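Local coordinates for lipase (Photobacterium sp. M37, PDB 2ORY), which probably hydrolyses the ester bonds of triacylglycerols, as a cold-adapted bacterial lipase of the class 3 family with an alpha/beta-hydrolase fold, at residues D330-E333 with D334-A337; M320-M323 with D324-P327; S13-S16 with Y17-I20; L301-Y304 with L305-A308. All coordinates share one frame; numbering follows the deposited sequence.

Contact 1 of 4, residues D330-E333 with D334-A337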
loop_
_atom_site.group_PDB
_atom_site.type_symbol
_atom_site.label_atom_id
_atom_site.label_comp_id
_atom_site.label_asym_id
_atom_site.label_seq_id
_atom_site.Cartn_x
_atom_site.Cartn_y
_atom_site.Cartn_z
ATOM N N ASP A 330 -9.268 16.984 -3.447
ATOM C CA ASP A 330 -10.107 16.436 -4.494
ATOM C C ASP A 330 -10.234 14.927 -4.366
ATOM O O ASP A 330 -11.253 14.342 -4.733
ATOM C CB ASP A 330 -9.531 16.773 -5.859
ATOM C CG ASP A 330 -10.410 16.291 -6.981
ATOM O OD1 ASP A 330 -11.588 16.706 -7.025
ATOM O OD2 ASP A 330 -9.934 15.497 -7.817
ATOM N N ILE A 331 -9.194 14.286 -3.848
ATOM C CA ILE A 331 -9.228 12.839 -3.693
ATOM C C ILE A 331 -9.965 12.400 -2.430
ATOM O O ILE A 331 -10.837 11.542 -2.481
ATOM C CB ILE A 331 -7.809 12.260 -3.633
ATOM C CG1 ILE A 331 -7.016 12.687 -4.865
ATOM C CG2 ILE A 331 -7.875 10.741 -3.562
ATOM C CD1 ILE A 331 -5.537 12.340 -4.775
ATOM N N PHE A 332 -9.610 12.991 -1.295
ATOM C CA PHE A 332 -10.221 12.602 -0.032
ATOM C C PHE A 332 -11.441 13.404 0.358
ATOM O O PHE A 332 -12.223 13.009 1.210
ATOM C CB PHE A 332 -9.187 12.660 1.099
ATOM C CG PHE A 332 -8.023 11.718 0.901
ATOM C CD1 PHE A 332 -6.928 12.101 0.130
ATOM C CD2 PHE A 332 -8.045 10.425 1.437
ATOM C CE1 PHE A 332 -5.870 11.215 -0.111
ATOM C CE2 PHE A 332 -6.984 9.523 1.199
ATOM C CZ PHE A 332 -5.902 9.920 0.429
ATOM N N GLU A 333 -11.635 14.536 -0.288
ATOM C CA GLU A 333 -12.785 15.365 0.048
ATOM C C GLU A 333 -12.815 15.602 1.549
ATOM O O GLU A 333 -11.826 16.032 2.143
ATOM C CB GLU A 333 -14.089 14.687 -0.390
ATOM C CG GLU A 333 -14.153 14.390 -1.883
ATOM C CD GLU A 333 -15.415 13.639 -2.266
ATOM O OE1 GLU A 333 -15.530 12.438 -1.937
ATOM O OE2 GLU A 333 -16.307 14.255 -2.885
ATOM N N ASP A 334 -13.964 15.300 2.142
ATOM C CA ASP A 334 -14.134 15.535 3.552
ATOM C C ASP A 334 -13.448 14.531 4.409
ATOM O O ASP A 334 -13.514 14.631 5.640
ATOM C CB ASP A 334 -15.608 15.630 3.926
ATOM C CG ASP A 334 -16.275 16.914 3.378
ATOM O OD1 ASP A 334 -16.099 17.221 2.155
ATOM O OD2 ASP A 334 -16.973 17.614 4.158
ATOM N N ALA A 335 -12.750 13.584 3.789
ATOM C CA ALA A 335 -12.028 12.607 4.580
ATOM C C ALA A 335 -10.884 13.328 5.255
ATOM O O ALA A 335 -10.419 12.911 6.316
ATOM C CB ALA A 335 -11.506 11.451 3.695
ATOM N N ILE A 336 -10.433 14.405 4.621
ATOM C CA ILE A 336 -9.341 15.220 5.132
ATOM C C ILE A 336 -9.921 16.320 6.008
ATOM O O ILE A 336 -9.270 17.323 6.266
ATOM C CB ILE A 336 -8.558 15.879 3.981
ATOM C CG1 ILE A 336 -8.107 14.819 2.986
ATOM C CG2 ILE A 336 -7.315 16.577 4.513
ATOM C CD1 ILE A 336 -7.409 15.399 1.762
ATOM N N ALA A 337 -11.163 16.127 6.439
ATOM C CA ALA A 337 -11.858 17.083 7.304
ATOM C C ALA A 337 -11.054 18.352 7.604
ATOM O O ALA A 337 -11.028 19.286 6.802
ATOM C CB ALA A 337 -12.257 16.390 8.625
#
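F332 and E333, with the most surface buried here, meet D334, A335 and I336 in the turn that ends helix 328-332. The carbonyl of F332 receives the N-H of A335, F332 O to A335 N being 2.7 Å at an N-H...O angle of 158°. The bond closes a type II' beta turn with E333 and D334 at its corners. E333 is the first residue after the helix to leave helical backbone angles, and its positive phi (52°) sets the first corner. Past this break the chain makes a short run of i to i+3 bonds: I336 N reaches E333 O over 3.3 Å, and A337 N closes on D334 O at 2.9 Å.

Among side chains, the F332 CB to A335 CB approach of 3.7 Å is the clearest apolar touch, and the methyl of A335 also lies at the edge of the F332 ring, near its plane. I336 brings its CD1 to 3.7 Å from CD1 of the F332 ring, while the closer approach of its CG1 to F332 CB is too short to be trusted. E333 plays its part through backbone and CB: its chain is extended beyond CG and leads the carboxylate away from D334-A337, towards T21 and H22.

Inward, the F332 ring meets that of Y17, the planes inclined at about 45°, and I331 packs on Y17 and W44. D330 OD2 is hydrogen-bonded to Y18 OH, so helix 328-332 lies against the loop that follows helix 5-15.

Contact 2 of 4, residues M320-M323 with D324-P327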
loop_
_atom_site.group_PDB
_atom_site.type_symbol
_atom_site.label_atom_id
_atom_site.label_comp_id
_atom_site.label_asym_id
_atom_site.label_seq_id
_atom_site.Cartn_x
_atom_site.Cartn_y
_atom_site.Cartn_z
ATOM N N MET A 320 7.826 14.845 0.144
ATOM C CA MET A 320 8.364 14.481 -1.159
ATOM C C MET A 320 8.135 15.568 -2.196
ATOM O O MET A 320 8.218 15.314 -3.399
ATOM C CB MET A 320 7.745 13.156 -1.634
ATOM C CG MET A 320 8.268 11.910 -0.912
ATOM S SD MET A 320 7.617 10.309 -1.542
ATOM C CE MET A 320 6.559 9.898 -0.213
ATOM N N GLY A 321 7.851 16.776 -1.721
ATOM C CA GLY A 321 7.615 17.902 -2.609
ATOM C C GLY A 321 6.532 17.689 -3.647
ATOM O O GLY A 321 6.678 18.093 -4.802
ATOM N N MET A 322 5.425 17.086 -3.243
ATOM C CA MET A 322 4.353 16.807 -4.183
ATOM C C MET A 322 3.035 17.500 -3.826
ATOM O O MET A 322 2.002 17.261 -4.467
ATOM C CB MET A 322 4.145 15.291 -4.264
ATOM C CG MET A 322 5.279 14.529 -4.938
ATOM S SD MET A 322 5.251 14.739 -6.715
ATOM C CE MET A 322 4.138 13.440 -7.187
ATOM N N MET A 323 3.083 18.364 -2.817
ATOM C CA MET A 323 1.896 19.086 -2.370
ATOM C C MET A 323 1.150 19.768 -3.509
ATOM O O MET A 323 -0.072 19.696 -3.586
ATOM C CB MET A 323 2.275 20.113 -1.298
ATOM C CG MET A 323 2.617 19.495 0.055
ATOM S SD MET A 323 1.246 18.480 0.665
ATOM C CE MET A 323 0.396 19.629 1.735
ATOM N N ASP A 324 1.873 20.411 -4.411
ATOM C CA ASP A 324 1.211 21.094 -5.511
ATOM C C ASP A 324 0.933 20.157 -6.661
ATOM O O ASP A 324 0.318 20.552 -7.648
ATOM C CB ASP A 324 2.079 22.253 -5.989
ATOM C CG ASP A 324 2.283 23.302 -4.917
ATOM O OD1 ASP A 324 3.303 24.020 -4.979
ATOM O OD2 ASP A 324 1.420 23.415 -4.014
ATOM N N ASP A 325 1.372 18.909 -6.519
ATOM C CA ASP A 325 1.205 17.906 -7.564
ATOM C C ASP A 325 0.087 16.880 -7.364
ATOM O O ASP A 325 -0.435 16.338 -8.351
ATOM C CB ASP A 325 2.528 17.181 -7.776
ATOM C CG ASP A 325 3.598 18.091 -8.332
ATOM O OD1 ASP A 325 3.449 18.518 -9.500
ATOM O OD2 ASP A 325 4.574 18.392 -7.603
ATOM N N ILE A 326 -0.270 16.615 -6.104
ATOM C CA ILE A 326 -1.319 15.650 -5.761
ATOM C C ILE A 326 -2.485 16.338 -5.034
ATOM O O ILE A 326 -2.363 16.730 -3.875
ATOM C CB ILE A 326 -0.727 14.545 -4.883
ATOM C CG1 ILE A 326 0.331 13.792 -5.696
ATOM C CG2 ILE A 326 -1.828 13.635 -4.350
ATOM C CD1 ILE A 326 1.040 12.672 -4.943
ATOM N N PRO A 327 -3.637 16.468 -5.713
ATOM C CA PRO A 327 -4.874 17.102 -5.232
ATOM C C PRO A 327 -5.583 16.368 -4.117
ATOM O O PRO A 327 -6.623 15.747 -4.330
ATOM C CB PRO A 327 -5.725 17.180 -6.493
ATOM C CG PRO A 327 -5.367 15.915 -7.189
ATOM C CD PRO A 327 -3.859 15.837 -7.027
#
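M322 and I326 make the tight, buried half of this turn, which leads from helix 304-319 towards helix 328-332. M322 is folded back at chi2 and chi3 (-75° and -87°), which brings its CE within 3.9 Å of I326 CD1, the two side chains crossing obliquely. Both also lean on L10 of helix 5-15, and I326 reaches Y14 as well. Under them the carbonyl of M322 takes two backbone N-H groups: D325 N at 2.7 Å from M322 O, well above the carbonyl plane, and I326 N at 2.9 Å from the same oxygen, almost in line with the C=O bond. Each N-H...O angle is 142°, so neither bond is straight.

The other side is looser. D325 crosses M322 at about a right angle, and CB and OD2 of D325 both lie 3.8 Å from M322 SD. Its OD1 turns instead to Y3 OH, a hydrogen bond to the start of the chain. D324 is exposed and touches M323 mainly through the backbone, while M323 leans back on V314 and E318 of helix 304-319. Just upstream, G321, with positive phi, is the C-prime residue of the Schellman motif that ends that helix.

With two N-H groups converging on the M322 carbonyl, the turn is held by its own backbone; the side chains of M322 and I326 can then serve to pack it inward on helix 5-15, and D325 to tie it to Y3.

Contact 3 of 4, residues S13-S16 with Y17-I20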
loop_
_atom_site.group_PDB
_atom_site.type_symbol
_atom_site.label_atom_id
_atom_site.label_comp_id
_atom_site.label_asym_id
_atom_site.label_seq_id
_atom_site.Cartn_x
_atom_site.Cartn_y
_atom_site.Cartn_z
ATOM N N SER A 13 -0.247 5.807 -6.405
ATOM C CA SER A 13 -0.744 5.266 -5.155
ATOM C C SER A 13 -1.879 6.135 -4.643
ATOM O O SER A 13 -2.874 5.620 -4.129
ATOM C CB SER A 13 0.364 5.199 -4.105
ATOM O OG SER A 13 1.257 4.128 -4.367
ATOM N N TYR A 14 -1.740 7.450 -4.791
ATOM C CA TYR A 14 -2.778 8.367 -4.311
ATOM C C TYR A 14 -3.996 8.481 -5.212
ATOM O O TYR A 14 -5.111 8.707 -4.729
ATOM C CB TYR A 14 -2.195 9.752 -4.013
ATOM C CG TYR A 14 -1.632 9.831 -2.600
ATOM C CD1 TYR A 14 -0.639 8.941 -2.180
ATOM C CD2 TYR A 14 -2.118 10.758 -1.672
ATOM C CE1 TYR A 14 -0.144 8.961 -0.876
ATOM C CE2 TYR A 14 -1.625 10.797 -0.350
ATOM C CZ TYR A 14 -0.637 9.888 0.040
ATOM O OH TYR A 14 -0.135 9.884 1.330
ATOM N N MET A 15 -3.793 8.296 -6.510
ATOM C CA MET A 15 -4.901 8.338 -7.459
ATOM C C MET A 15 -5.821 7.148 -7.161
ATOM O O MET A 15 -6.999 7.167 -7.502
ATOM C CB MET A 15 -4.370 8.240 -8.894
ATOM C CG MET A 15 -5.433 8.473 -9.974
ATOM S SD MET A 15 -4.737 8.429 -11.651
ATOM C CE MET A 15 -4.668 6.698 -11.945
ATOM N N SER A 16 -5.260 6.118 -6.527
ATOM C CA SER A 16 -5.999 4.918 -6.149
ATOM C C SER A 16 -7.129 5.236 -5.184
ATOM O O SER A 16 -8.135 4.527 -5.131
ATOM C CB SER A 16 -5.070 3.929 -5.455
ATOM O OG SER A 16 -3.941 3.669 -6.250
ATOM N N TYR A 17 -6.945 6.297 -4.416
ATOM C CA TYR A 17 -7.915 6.695 -3.414
ATOM C C TYR A 17 -9.181 7.425 -3.884
ATOM O O TYR A 17 -10.056 7.726 -3.069
ATOM C CB TYR A 17 -7.203 7.515 -2.328
ATOM C CG TYR A 17 -6.348 6.656 -1.411
ATOM C CD1 TYR A 17 -4.996 6.934 -1.213
ATOM C CD2 TYR A 17 -6.895 5.548 -0.754
ATOM C CE1 TYR A 17 -4.206 6.134 -0.388
ATOM C CE2 TYR A 17 -6.114 4.742 0.077
ATOM C CZ TYR A 17 -4.773 5.043 0.252
ATOM O OH TYR A 17 -4.008 4.255 1.079
ATOM N N TYR A 18 -9.303 7.702 -5.176
ATOM C CA TYR A 18 -10.497 8.384 -5.641
ATOM C C TYR A 18 -11.707 7.565 -5.254
ATOM O O TYR A 18 -11.705 6.349 -5.407
ATOM C CB TYR A 18 -10.463 8.578 -7.152
ATOM C CG TYR A 18 -9.879 9.907 -7.565
ATOM C CD1 TYR A 18 -8.783 9.969 -8.422
ATOM C CD2 TYR A 18 -10.436 11.102 -7.117
ATOM C CE1 TYR A 18 -8.258 11.182 -8.828
ATOM C CE2 TYR A 18 -9.919 12.326 -7.517
ATOM C CZ TYR A 18 -8.832 12.359 -8.375
ATOM O OH TYR A 18 -8.316 13.562 -8.800
ATOM N N GLY A 19 -12.732 8.231 -4.735
ATOM C CA GLY A 19 -13.931 7.521 -4.334
ATOM C C GLY A 19 -13.800 6.707 -3.051
ATOM O O GLY A 19 -14.506 5.708 -2.866
ATOM N N ILE A 20 -12.914 7.127 -2.155
ATOM C CA ILE A 20 -12.726 6.404 -0.905
ATOM C C ILE A 20 -13.927 6.561 0.028
ATOM O O ILE A 20 -14.197 5.690 0.854
ATOM C CB ILE A 20 -11.416 6.857 -0.188
ATOM C CG1 ILE A 20 -10.426 5.697 -0.141
ATOM C CG2 ILE A 20 -11.701 7.330 1.222
ATOM C CD1 ILE A 20 -10.966 4.474 0.498
#
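Y17 and Y18 fold back on the last turn of helix 5-15, and backbone hydrogen bonds set the bend. Y17 N donates to Y14 O at 3.0 Å; the next bond, Y18 N to M15 O at 3.3 Å, is weak although nearly straight (171°), and spans the type I turn M15-Y18. A type II turn, Y17-I20, follows directly.

The apolar contact joins M15 to Y18, M15 CG lying 4.0 Å from Y18 CD1; with CG anti to the backbone N (chi1 -172°), M15 points its thioether on towards M37, A40 and L41.

A third group sets aromatic side chain against carbonyl oxygen. Y17 has its CB 3.4 Å from Y14 O, and its ring runs obliquely past the carbonyls of S13 and Y14.

Several polar ends are satisfied by partners beyond the turn: Y14 OH by V313 O, S13 OG by T171 OG1, S16 OG by F12 O, and Y17 OH by H173 ND1. Y17 also touches S174, which sits in a sequence and geometry consistent with a nucleophile elbow. The turn is thus wedged between strand 84-90, helix 30-43 and helix 328-332.

Contact 4 of 4, residues L301-Y304 with L305-A308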
loop_
_atom_site.group_PDB
_atom_site.type_symbol
_atom_site.label_atom_id
_atom_site.label_comp_id
_atom_site.label_asym_id
_atom_site.label_seq_id
_atom_site.Cartn_x
_atom_site.Cartn_y
_atom_site.Cartn_z
ATOM N N LEU A 301 -2.116 20.346 15.109
ATOM C CA LEU A 301 -2.909 19.142 15.361
ATOM C C LEU A 301 -2.511 18.495 16.672
ATOM O O LEU A 301 -1.635 17.629 16.703
ATOM C CB LEU A 301 -2.722 18.160 14.193
ATOM C CG LEU A 301 -2.782 18.794 12.788
ATOM C CD1 LEU A 301 -2.619 17.725 11.729
ATOM C CD2 LEU A 301 -4.114 19.529 12.587
ATOM N N ILE A 302 -3.179 18.897 17.752
ATOM C CA ILE A 302 -2.832 18.396 19.077
ATOM C C ILE A 302 -3.446 17.080 19.502
ATOM O O ILE A 302 -3.167 16.610 20.605
ATOM C CB ILE A 302 -3.161 19.425 20.175
ATOM C CG1 ILE A 302 -4.683 19.573 20.282
ATOM C CG2 ILE A 302 -2.507 20.764 19.851
ATOM C CD1 ILE A 302 -5.158 20.448 21.412
ATOM N N GLU A 303 -4.295 16.495 18.664
ATOM C CA GLU A 303 -4.882 15.201 19.008
ATOM C C GLU A 303 -4.120 14.101 18.284
ATOM O O GLU A 303 -3.951 14.150 17.066
ATOM C CB GLU A 303 -6.362 15.135 18.620
ATOM C CG GLU A 303 -7.209 16.169 19.318
ATOM C CD GLU A 303 -8.637 16.139 18.853
ATOM O OE1 GLU A 303 -9.352 15.179 19.227
ATOM O OE2 GLU A 303 -9.044 17.072 18.112
ATOM N N TYR A 304 -3.656 13.122 19.051
ATOM C CA TYR A 304 -2.915 11.971 18.527
ATOM C C TYR A 304 -3.496 11.421 17.204
ATOM O O TYR A 304 -2.811 11.381 16.180
ATOM C CB TYR A 304 -2.904 10.869 19.599
ATOM C CG TYR A 304 -1.929 9.738 19.348
ATOM C CD1 TYR A 304 -0.566 9.873 19.643
ATOM C CD2 TYR A 304 -2.363 8.538 18.799
ATOM C CE1 TYR A 304 0.345 8.820 19.391
ATOM C CE2 TYR A 304 -1.472 7.495 18.535
ATOM C CZ TYR A 304 -0.124 7.638 18.833
ATOM O OH TYR A 304 0.728 6.596 18.554
ATOM N N LEU A 305 -4.761 11.013 17.211
ATOM C CA LEU A 305 -5.372 10.461 15.997
ATOM C C LEU A 305 -5.367 11.422 14.807
ATOM O O LEU A 305 -5.247 10.990 13.659
ATOM C CB LEU A 305 -6.802 10.012 16.292
ATOM C CG LEU A 305 -6.899 8.850 17.281
ATOM C CD1 LEU A 305 -8.326 8.494 17.528
ATOM C CD2 LEU A 305 -6.174 7.654 16.738
ATOM N N VAL A 306 -5.512 12.719 15.074
ATOM C CA VAL A 306 -5.518 13.706 14.010
ATOM C C VAL A 306 -4.090 13.853 13.466
ATOM O O VAL A 306 -3.865 13.850 12.250
ATOM C CB VAL A 306 -6.075 15.079 14.535
ATOM C CG1 VAL A 306 -6.135 16.097 13.402
ATOM C CG2 VAL A 306 -7.483 14.889 15.130
ATOM N N GLN A 307 -3.123 13.960 14.374
ATOM C CA GLN A 307 -1.710 14.077 14.005
ATOM C C GLN A 307 -1.284 12.828 13.210
ATOM O O GLN A 307 -0.510 12.905 12.258
ATOM C CB GLN A 307 -0.863 14.171 15.282
ATOM C CG GLN A 307 0.630 14.288 15.047
ATOM C CD GLN A 307 1.033 15.665 14.567
ATOM O OE1 GLN A 307 1.748 15.809 13.578
ATOM N NE2 GLN A 307 0.569 16.694 15.273
ATOM N N ALA A 308 -1.805 11.679 13.624
ATOM C CA ALA A 308 -1.486 10.410 12.993
ATOM C C ALA A 308 -2.046 10.331 11.575
ATOM O O ALA A 308 -1.392 9.810 10.663
ATOM C CB ALA A 308 -2.020 9.259 13.850
#
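L301 and V306 cross at about a right angle where the chain enters helix 304-319, L301 CB and V306 CG1 being 4.1 Å apart. From the other branch of the valine, CG2 lies 3.7 Å from E303 CB, and the extended chain of E303 carries the carboxylate along the same methyl.

In Q307, CG leaves anti to the backbone N (chi1 180°) and the chain then bends at chi2 (75°), which brings the amide back over L301. Its NE2 makes a weak bond to L301 O, 2.8 Å but at only 128°, its main partner being N298 O; OE1 accepts from Q311 NE2. Y304 points away from the turn, its OH hydrogen-bonded to L250 O and its ring meeting that of Y254.

Beneath the side chains, Q307 N binds E303 O at 2.8 Å and nearly straight, and A308 N binds Y304 O at 2.8 Å. V306 N adds a weak bond to E303 O. The two i to i+4 bonds of Q307 N and A308 N, with E303 at the N-cap position and a glutamine amide folded back on the preceding loop, make up the first turn of an alpha-helix, here the one that carries H312 of a probable Ser-His-Asp triad.

All four contacts are local and lie in series along the chain, so none nests in or crosses another. Contact 3 comes first, closing the turn after helix 5-15. Much later contact 4 opens helix 304-319, contact 2 follows that helix, and contact 1 ends helix 328-332. Contacts 1, 2 and 3 touch one another: I331 CD1 meets I326 CG2, I326 CG2 meets Y14 CB, and I331 CG2 meets Y17 CB. The turn 320-327 and helix 328-332 are thereby packed on the end of helix 5-15 and the turn after it. Contact 4 stands apart, its nearest atoms about 8 Å from contact 1, and is joined to contact 2 through the helix 304-319 they bracket.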